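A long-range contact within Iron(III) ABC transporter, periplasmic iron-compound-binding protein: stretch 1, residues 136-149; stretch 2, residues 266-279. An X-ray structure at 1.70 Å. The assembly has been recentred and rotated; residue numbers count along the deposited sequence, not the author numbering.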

ATOM      1  N   ALA A 136     -19.277   6.363   2.882  1.00 28.35           N
ATOM      2  CA  ALA A 136     -19.005   7.357   3.913  1.00 30.41           C
ATOM      3  C   ALA A 136     -17.502   7.531   4.084  1.00 27.77           C
ATOM      4  O   ALA A 136     -17.002   8.659   4.174  1.00 26.05           O
ATOM      5  CB  ALA A 136     -19.663   6.967   5.253  1.00 29.08           C
ATOM      6  N   LYS A 137     -16.786   6.407   4.120  1.00 25.57           N
ATOM      7  CA  LYS A 137     -15.339   6.421   4.285  1.00 25.38           C
ATOM      8  C   LYS A 137     -14.675   7.083   3.089  1.00 25.96           C
ATOM      9  O   LYS A 137     -13.770   7.906   3.243  1.00 27.05           O
ATOM     10  CB  LYS A 137     -14.796   5.001   4.436  1.00 25.71           C
ATOM     11  CG  LYS A 137     -13.418   4.973   5.000  1.00 27.89           C
ATOM     12  CD  LYS A 137     -13.509   5.399   6.451  1.00 34.21           C
ATOM     13  CE  LYS A 137     -12.178   5.780   6.994  1.00 38.91           C
ATOM     14  NZ  LYS A 137     -12.319   6.262   8.394  1.00 36.66           N
ATOM     15  N   ILE A 138     -15.126   6.715   1.892  1.00 27.36           N
ATOM     16  CA  ILE A 138     -14.597   7.327   0.685  1.00 25.68           C
ATOM     17  C   ILE A 138     -14.770   8.849   0.683  1.00 28.36           C
ATOM     18  O   ILE A 138     -13.826   9.582   0.392  1.00 29.66           O
ATOM     19  CB  ILE A 138     -15.184   6.699  -0.591  1.00 25.68           C
ATOM     20  CG1 ILE A 138     -14.675   5.259  -0.726  1.00 27.54           C
ATOM     21  CG2 ILE A 138     -14.827   7.545  -1.795  1.00 26.92           C
ATOM     22  CD1 ILE A 138     -15.297   4.482  -1.874  1.00 24.91           C
ATOM     23  N   GLU A 139     -15.968   9.320   1.023  1.00 28.58           N
ATOM     24  CA  GLU A 139     -16.221  10.756   1.038  1.00 31.17           C
ATOM     25  C   GLU A 139     -15.246  11.463   1.972  1.00 29.63           C
ATOM     26  O   GLU A 139     -14.714  12.533   1.643  1.00 30.37           O
ATOM     27  CB  GLU A 139     -17.667  11.053   1.445  1.00 31.07           C
ATOM     28  CG  GLU A 139     -17.949  12.542   1.652  1.00 37.86           C
ATOM     29  CD  GLU A 139     -19.432  12.874   1.602  1.00 43.03           C
ATOM     30  OE1 GLU A 139     -20.258  11.941   1.712  1.00 49.03           O
ATOM     31  OE2 GLU A 139     -19.776  14.068   1.445  1.00 41.63           O
ATOM     32  N   GLN A 140     -15.013  10.854   3.133  1.00 26.73           N
ATOM     33  CA  GLN A 140     -14.121  11.411   4.143  1.00 27.66           C
ATOM     34  C   GLN A 140     -12.692  11.532   3.614  1.00 30.18           C
ATOM     35  O   GLN A 140     -12.073  12.596   3.677  1.00 29.96           O
ATOM     36  CB  GLN A 140     -14.141  10.542   5.409  1.00 33.16           C
ATOM     37  CG  GLN A 140     -13.165  10.993   6.483  1.00 33.40           C
ATOM     38  CD  GLN A 140     -13.159  10.092   7.711  1.00 39.93           C
ATOM     39  OE1 GLN A 140     -13.755   9.010   7.719  1.00 39.81           O
ATOM     40  NE2 GLN A 140     -12.474  10.540   8.758  1.00 41.82           N
ATOM     41  N   VAL A 141     -12.176  10.431   3.084  1.00 27.66           N
ATOM     42  CA  VAL A 141     -10.786  10.374   2.655  1.00 28.89           C
ATOM     43  C   VAL A 141     -10.551  11.199   1.386  1.00 25.89           C
ATOM     44  O   VAL A 141      -9.518  11.857   1.236  1.00 26.14           O
ATOM     45  CB  VAL A 141     -10.344   8.911   2.445  1.00 24.81           C
ATOM     46  CG1 VAL A 141      -8.955   8.861   1.823  1.00 27.54           C
ATOM     47  CG2 VAL A 141     -10.383   8.162   3.775  1.00 26.17           C
ATOM     48  N   ASP A 142     -11.524  11.178   0.487  1.00 23.60           N
ATOM     49  CA  ASP A 142     -11.435  11.940  -0.752  1.00 26.31           C
ATOM     50  C   ASP A 142     -11.203  13.425  -0.477  1.00 28.92           C
ATOM     51  O   ASP A 142     -10.433  14.084  -1.182  1.00 29.73           O
ATOM     52  CB  ASP A 142     -12.694  11.735  -1.590  1.00 28.44           C
ATOM     53  CG  ASP A 142     -12.561  12.296  -3.002  1.00 34.29           C
ATOM     54  OD1 ASP A 142     -11.519  12.062  -3.661  1.00 27.67           O
ATOM     55  OD2 ASP A 142     -13.504  12.976  -3.454  1.00 35.45           O
ATOM     56  N   ALA A 143     -11.855  13.953   0.556  1.00 29.73           N
ATOM     57  CA  ALA A 143     -11.720  15.374   0.853  1.00 29.81           C
ATOM     58  C   ALA A 143     -10.295  15.711   1.267  1.00 31.86           C
ATOM     59  O   ALA A 143      -9.776  16.780   0.935  1.00 32.31           O
ATOM     60  CB  ALA A 143     -12.716  15.804   1.931  1.00 30.64           C
ATOM     61  N   GLN A 144      -9.675  14.782   1.987  1.00 27.91           N
ATOM     62  CA  GLN A 144      -8.295  14.913   2.440  1.00 33.75           C
ATOM     63  C   GLN A 144      -7.312  14.908   1.264  1.00 31.16           C
ATOM     64  O   GLN A 144      -6.415  15.755   1.191  1.00 31.33           O
ATOM     65  CB  GLN A 144      -7.959  13.801   3.441  1.00 31.93           C
ATOM     66  CG  GLN A 144      -8.719  13.894   4.775  1.00 35.60           C
ATOM     67  CD  GLN A 144      -8.574  12.649   5.644  1.00 41.10           C
ATOM     68  OE1 GLN A 144      -8.605  11.519   5.151  1.00 43.82           O
ATOM     69  NE2 GLN A 144      -8.406  12.855   6.950  1.00 44.64           N
ATOM     70  N   PHE A 145      -7.482  13.955   0.352  1.00 29.16           N
ATOM     71  CA  PHE A 145      -6.707  13.933  -0.882  1.00 29.62           C
ATOM     72  C   PHE A 145      -6.846  15.245  -1.637  1.00 32.34           C
ATOM     73  O   PHE A 145      -5.856  15.822  -2.084  1.00 29.34           O
ATOM     74  CB  PHE A 145      -7.151  12.790  -1.794  1.00 30.38           C
ATOM     75  CG  PHE A 145      -6.435  11.484  -1.533  1.00 27.12           C
ATOM     76  CD1 PHE A 145      -5.172  11.252  -2.063  1.00 25.94           C
ATOM     77  CD2 PHE A 145      -7.029  10.496  -0.768  1.00 25.19           C
ATOM     78  CE1 PHE A 145      -4.509  10.046  -1.824  1.00 27.36           C
ATOM     79  CE2 PHE A 145      -6.379   9.295  -0.528  1.00 26.39           C
ATOM     80  CZ  PHE A 145      -5.116   9.068  -1.052  1.00 20.13           C
ATOM     81  N   LYS A 146      -8.086  15.701  -1.793  1.00 31.31           N
ATOM     82  CA  LYS A 146      -8.354  16.884  -2.603  1.00 33.38           C
ATOM     83  C   LYS A 146      -7.680  18.114  -2.003  1.00 34.85           C
ATOM     84  O   LYS A 146      -7.120  18.945  -2.728  1.00 37.62           O
ATOM     85  CB  LYS A 146      -9.863  17.115  -2.734  1.00 35.48           C
ATOM     86  CG  LYS A 146     -10.606  16.019  -3.487  1.00 39.25           C
ATOM     87  CD  LYS A 146     -10.171  15.936  -4.939  1.00 43.71           C
ATOM     88  CE  LYS A 146     -10.885  14.797  -5.684  1.00 47.23           C
ATOM     89  NZ  LYS A 146     -12.376  14.921  -5.654  1.00 46.12           N
ATOM     90  N   SER A 147      -7.732  18.228  -0.681  1.00 32.56           N
ATOM     91  CA  SER A 147      -7.147  19.376   0.000  1.00 37.66           C
ATOM     92  C   SER A 147      -5.624  19.405  -0.156  1.00 39.74           C
ATOM     93  O   SER A 147      -5.045  20.445  -0.468  1.00 39.23           O
ATOM     94  CB  SER A 147      -7.543  19.392   1.478  1.00 36.98           C
ATOM     95  OG  SER A 147      -7.008  18.269   2.157  1.00 46.65           O
ATOM     96  N   ILE A 148      -4.979  18.257   0.040  1.00 33.60           N
ATOM     97  CA  ILE A 148      -3.531  18.166  -0.119  1.00 34.96           C
ATOM     98  C   ILE A 148      -3.103  18.504  -1.537  1.00 33.01           C
ATOM     99  O   ILE A 148      -2.141  19.246  -1.749  1.00 40.10           O
ATOM    100  CB  ILE A 148      -3.019  16.748   0.201  1.00 35.08           C
ATOM    101  CG1 ILE A 148      -3.239  16.427   1.678  1.00 33.90           C
ATOM    102  CG2 ILE A 148      -1.555  16.621  -0.194  1.00 32.59           C
ATOM    103  CD1 ILE A 148      -3.173  14.945   2.000  1.00 35.57           C
ATOM    104  N   MET A 149      -3.814  17.950  -2.512  1.00 32.82           N
ATOM    105  CA  MET A 149      -3.476  18.173  -3.905  1.00 34.69           C
ATOM    106  C   MET A 149      -3.558  19.650  -4.253  1.00 42.78           C
ATOM    107  O   MET A 149      -2.719  20.174  -4.993  1.00 43.00           O
ATOM    108  CB  MET A 149      -4.413  17.390  -4.811  1.00 35.49           C
ATOM    109  CG  MET A 149      -4.461  17.919  -6.220  1.00 44.03           C
ATOM    110  SD  MET A 149      -5.239  16.739  -7.314  1.00 58.00           S
ATOM    111  CE  MET A 149      -3.891  15.576  -7.524  1.00 41.23           C
ATOM    112  N   GLY A 266      -4.841  -0.282   2.076  1.00 17.37           N
ATOM    113  CA  GLY A 266      -5.539  -0.439   3.333  1.00 20.03           C
ATOM    114  C   GLY A 266      -6.316   0.818   3.676  1.00 19.36           C
ATOM    115  O   GLY A 266      -5.999   1.906   3.188  1.00 20.80           O
ATOM    116  N   VAL A 267      -7.334   0.671   4.514  1.00 20.26           N
ATOM    117  CA  VAL A 267      -8.039   1.842   5.048  1.00 20.12           C
ATOM    118  C   VAL A 267      -7.153   2.649   6.010  1.00 18.94           C
ATOM    119  O   VAL A 267      -6.910   3.846   5.792  1.00 21.92           O
ATOM    120  CB  VAL A 267      -9.386   1.443   5.680  1.00 19.06           C
ATOM    121  CG1 VAL A 267     -10.018   2.616   6.447  1.00 24.73           C
ATOM    122  CG2 VAL A 267     -10.331   0.890   4.598  1.00 23.36           C
ATOM    123  N   LYS A 268      -6.638   1.993   7.045  1.00 20.97           N
ATOM    124  CA  LYS A 268      -5.753   2.667   7.994  1.00 21.53           C
ATOM    125  C   LYS A 268      -4.496   3.134   7.274  1.00 23.12           C
ATOM    126  O   LYS A 268      -3.968   4.206   7.560  1.00 22.67           O
ATOM    127  CB  LYS A 268      -5.363   1.741   9.148  1.00 24.10           C
ATOM    128  CG  LYS A 268      -6.538   1.153   9.908  1.00 31.05           C
ATOM    129  CD  LYS A 268      -7.441   2.224  10.445  1.00 36.40           C
ATOM    130  CE  LYS A 268      -8.489   1.641  11.380  1.00 46.23           C
ATOM    131  NZ  LYS A 268      -9.088   2.699  12.247  1.00 42.98           N
ATOM    132  N   ALA A 269      -4.034   2.331   6.314  1.00 20.40           N
ATOM    133  CA  ALA A 269      -2.846   2.681   5.559  1.00 18.45           C
ATOM    134  C   ALA A 269      -3.041   3.987   4.812  1.00 19.84           C
ATOM    135  O   ALA A 269      -2.180   4.871   4.846  1.00 19.39           O
ATOM    136  CB  ALA A 269      -2.488   1.542   4.579  1.00 17.89           C
ATOM    137  N   THR A 270      -4.191   4.117   4.162  1.00 19.51           N
ATOM    138  CA  THR A 270      -4.470   5.293   3.356  1.00 20.67           C
ATOM    139  C   THR A 270      -4.636   6.507   4.254  1.00 18.52           C
ATOM    140  O   THR A 270      -4.176   7.591   3.924  1.00 22.17           O
ATOM    141  CB  THR A 270      -5.701   5.084   2.465  1.00 20.31           C
ATOM    142  OG1 THR A 270      -5.451   3.986   1.581  1.00 21.40           O
ATOM    143  CG2 THR A 270      -5.972   6.338   1.650  1.00 23.26           C
ATOM    144  N   GLU A 271      -5.265   6.311   5.403  1.00 22.44           N
ATOM    145  CA  GLU A 271      -5.360   7.396   6.379  1.00 23.39           C
ATOM    146  C   GLU A 271      -3.995   7.853   6.871  1.00 23.71           C
ATOM    147  O   GLU A 271      -3.757   9.058   7.044  1.00 24.66           O
ATOM    148  CB  GLU A 271      -6.282   6.997   7.522  1.00 25.43           C
ATOM    149  CG  GLU A 271      -7.710   6.926   7.025  1.00 26.85           C
ATOM    150  CD  GLU A 271      -8.671   6.397   8.050  1.00 35.65           C
ATOM    151  OE1 GLU A 271      -8.237   5.665   8.963  1.00 35.54           O
ATOM    152  OE2 GLU A 271      -9.869   6.718   7.939  1.00 39.56           O
ATOM    153  N   GLN A 272      -3.082   6.901   7.051  1.00 21.08           N
ATOM    154  CA  GLN A 272      -1.707   7.231   7.404  1.00 22.16           C
ATOM    155  C   GLN A 272      -0.953   7.951   6.283  1.00 23.40           C
ATOM    156  O   GLN A 272      -0.170   8.865   6.551  1.00 24.10           O
ATOM    157  CB  GLN A 272      -0.937   5.983   7.849  1.00 25.06           C
ATOM    158  CG  GLN A 272       0.468   6.267   8.358  1.00 23.46           C
ATOM    159  CD  GLN A 272       0.467   7.045   9.659  1.00 29.56           C
ATOM    160  OE1 GLN A 272      -0.149   6.624  10.635  1.00 31.29           O
ATOM    161  NE2 GLN A 272       1.131   8.199   9.668  1.00 27.06           N
ATOM    162  N   MET A 273      -1.160   7.525   5.033  1.00 20.90           N
ATOM    163  CA  MET A 273      -0.557   8.234   3.908  1.00 18.24           C
ATOM    164  C   MET A 273      -0.973   9.700   3.926  1.00 24.06           C
ATOM    165  O   MET A 273      -0.150  10.587   3.721  1.00 24.74           O
ATOM    166  CB  MET A 273      -0.967   7.599   2.576  1.00 20.52           C
ATOM    167  CG  MET A 273      -0.455   6.162   2.402  1.00 20.32           C
ATOM    168  SD  MET A 273      -1.233   5.323   1.017  1.00 21.93           S
ATOM    169  CE  MET A 273      -0.698   6.376  -0.338  1.00 23.35           C
ATOM    170  N   VAL A 274      -2.264   9.937   4.125  1.00 21.34           N
ATOM    171  CA  VAL A 274      -2.778  11.304   4.228  1.00 27.68           C
ATOM    172  C   VAL A 274      -2.091  12.073   5.365  1.00 27.93           C
ATOM    173  O   VAL A 274      -1.619  13.203   5.178  1.00 27.48           O
ATOM    174  CB  VAL A 274      -4.303  11.314   4.432  1.00 26.63           C
ATOM    175  CG1 VAL A 274      -4.766  12.679   4.941  1.00 29.00           C
ATOM    176  CG2 VAL A 274      -5.011  10.956   3.137  1.00 24.01           C
ATOM    177  N   ALA A 275      -2.016  11.452   6.535  1.00 24.49           N
ATOM    178  CA  ALA A 275      -1.349  12.078   7.677  1.00 28.90           C
ATOM    179  C   ALA A 275       0.104  12.412   7.349  1.00 31.33           C
ATOM    180  O   ALA A 275       0.591  13.486   7.706  1.00 32.87           O
ATOM    181  CB  ALA A 275      -1.426  11.197   8.912  1.00 28.76           C
ATOM    182  N   ASP A 276       0.800  11.497   6.678  1.00 26.51           N
ATOM    183  CA  ASP A 276       2.198  11.731   6.327  1.00 27.50           C
ATOM    184  C   ASP A 276       2.337  12.928   5.393  1.00 33.41           C
ATOM    185  O   ASP A 276       3.243  13.747   5.558  1.00 34.32           O
ATOM    186  CB  ASP A 276       2.848  10.501   5.675  1.00 25.81           C
ATOM    187  CG  ASP A 276       3.124   9.374   6.655  1.00 26.97           C
ATOM    188  OD1 ASP A 276       3.114   9.606   7.888  1.00 28.10           O
ATOM    189  OD2 ASP A 276       3.377   8.241   6.178  1.00 24.89           O
ATOM    190  N   MET A 277       1.447  13.019   4.406  1.00 30.93           N
ATOM    191  CA  MET A 277       1.496  14.108   3.434  1.00 29.00           C
ATOM    192  C   MET A 277       1.174  15.449   4.106  1.00 35.22           C
ATOM    193  O   MET A 277       1.823  16.459   3.838  1.00 38.55           O
ATOM    194  CB  MET A 277       0.553  13.843   2.258  1.00 31.85           C
ATOM    195  CG  MET A 277       0.958  12.679   1.338  1.00 30.98           C
ATOM    196  SD  MET A 277       2.356  12.967   0.204  1.00 35.38           S
ATOM    197  CE  MET A 277       3.745  12.604   1.268  1.00 33.10           C
ATOM    198  N   LYS A 278       0.180  15.452   4.986  1.00 33.85           N
ATOM    199  CA  LYS A 278      -0.134  16.657   5.759  1.00 39.75           C
ATOM    200  C   LYS A 278       1.099  17.166   6.503  1.00 40.77           C
ATOM    201  O   LYS A 278       1.430  18.356   6.449  1.00 43.66           O
ATOM    202  CB  LYS A 278      -1.275  16.390   6.741  1.00 35.73           C
ATOM    203  CG  LYS A 278      -2.649  16.361   6.085  1.00 39.61           C
ATOM    204  CD  LYS A 278      -3.751  16.120   7.112  1.00 43.45           C
ATOM    205  CE  LYS A 278      -5.135  16.263   6.491  1.00 49.63           C
ATOM    206  NZ  LYS A 278      -5.424  17.668   6.087  1.00 54.32           N
ATOM    207  N   ALA A 279       1.783  16.249   7.180  1.00 39.92           N
ATOM    208  CA  ALA A 279       2.963  16.588   7.963  1.00 42.46           C
ATOM    209  C   ALA A 279       4.052  17.227   7.104  1.00 45.43           C
ATOM    210  O   ALA A 279       4.692  18.187   7.530  1.00 51.42           O
ATOM    211  CB  ALA A 279       3.493  15.358   8.687  1.00 38.56           C
TER

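Helix 136-149 and helix 267-279 run in nearly the same direction, their axes 25° apart and 10.4 Å at closest approach. The CA–CA distance falls from 8.7 Å at Lys137–Val267 to 7.2 Å at Val141–Glu271 and 6.8 Å at Gln144–Val274, then is 7.0 Å at Ile148–Lys278, so contacts recur every three or four residues. Together the stretches bury 539 Å².

Gly266 occupies the N-cap position and touches nothing in stretch 1. Its O accepts a bond from Thr270 N (3.0 Å) and another from Thr270 OG1 (2.7 Å). The first contact across the pair is Val267, whose CG1 lies 3.9 Å from Lys137 CE; the aliphatic part of the lysine thus packs on a buried valine while its amine reaches further.

Thr270 points toward stretch 1 with chi1 at -61°. With OG1 engaged by Gly266 O, the methyl CG2 is left to make the apolar contacts: 3.9 Å from Val141 CG1 and 3.7 Å from Phe145 CE2, where it sits at the edge of the ring, near its plane. A threonine suits this buried site: its hydroxyl is satisfied by Gly266 O at the helix N-cap and by a partner elsewhere in the structure.

The CA-to-CB bond of Glu271 points sideways to stretch 1, but its extended chain (chi2 174°) brings the carboxylate to Lys137. Lys137 NZ and Glu271 OE2, 2.5 Å apart, form a salt bridge whose hydrogen bond is weak; OE2 is crowded in the model, so this length deserves caution. Lys137 NZ also donates to Gln140 OE1 at 3.2 Å. Partial exposure suits both charged residues.

Val274 is buried, points toward stretch 1 and gives up 75 Å² to it. Val274 CG1 lies 3.7 Å from Gln144 CB and 4.0 Å from Ile148 CD1; Val274 CG2 lies 4.1 Å from Gln144 CB and 4.3 Å from Phe145 CE2, so both methyls pack against Gln144. The CA-to-CB bond of Phe145 points away from stretch 2, yet the ring, with chi1 at -88°, returns to it. A compact branched side chain fits here, where the paired CA atoms are only 6.8 Å apart.

Met277 contributes through its base: CB is 3.9 Å from Ile148 CD1, while the end of the side chain leads away. Ile148, covered over 78 Å², also places CD1 3.9 Å from Val274 O, so one methyl packs against side chain and backbone alike. Finally, Lys278 CG lies 4.4 Å from Ile148 CD1, and its exposed chain covers the margin of the apolar contact, with NZ 4.3 Å from Ser147 OG, too far for a hydrogen bond.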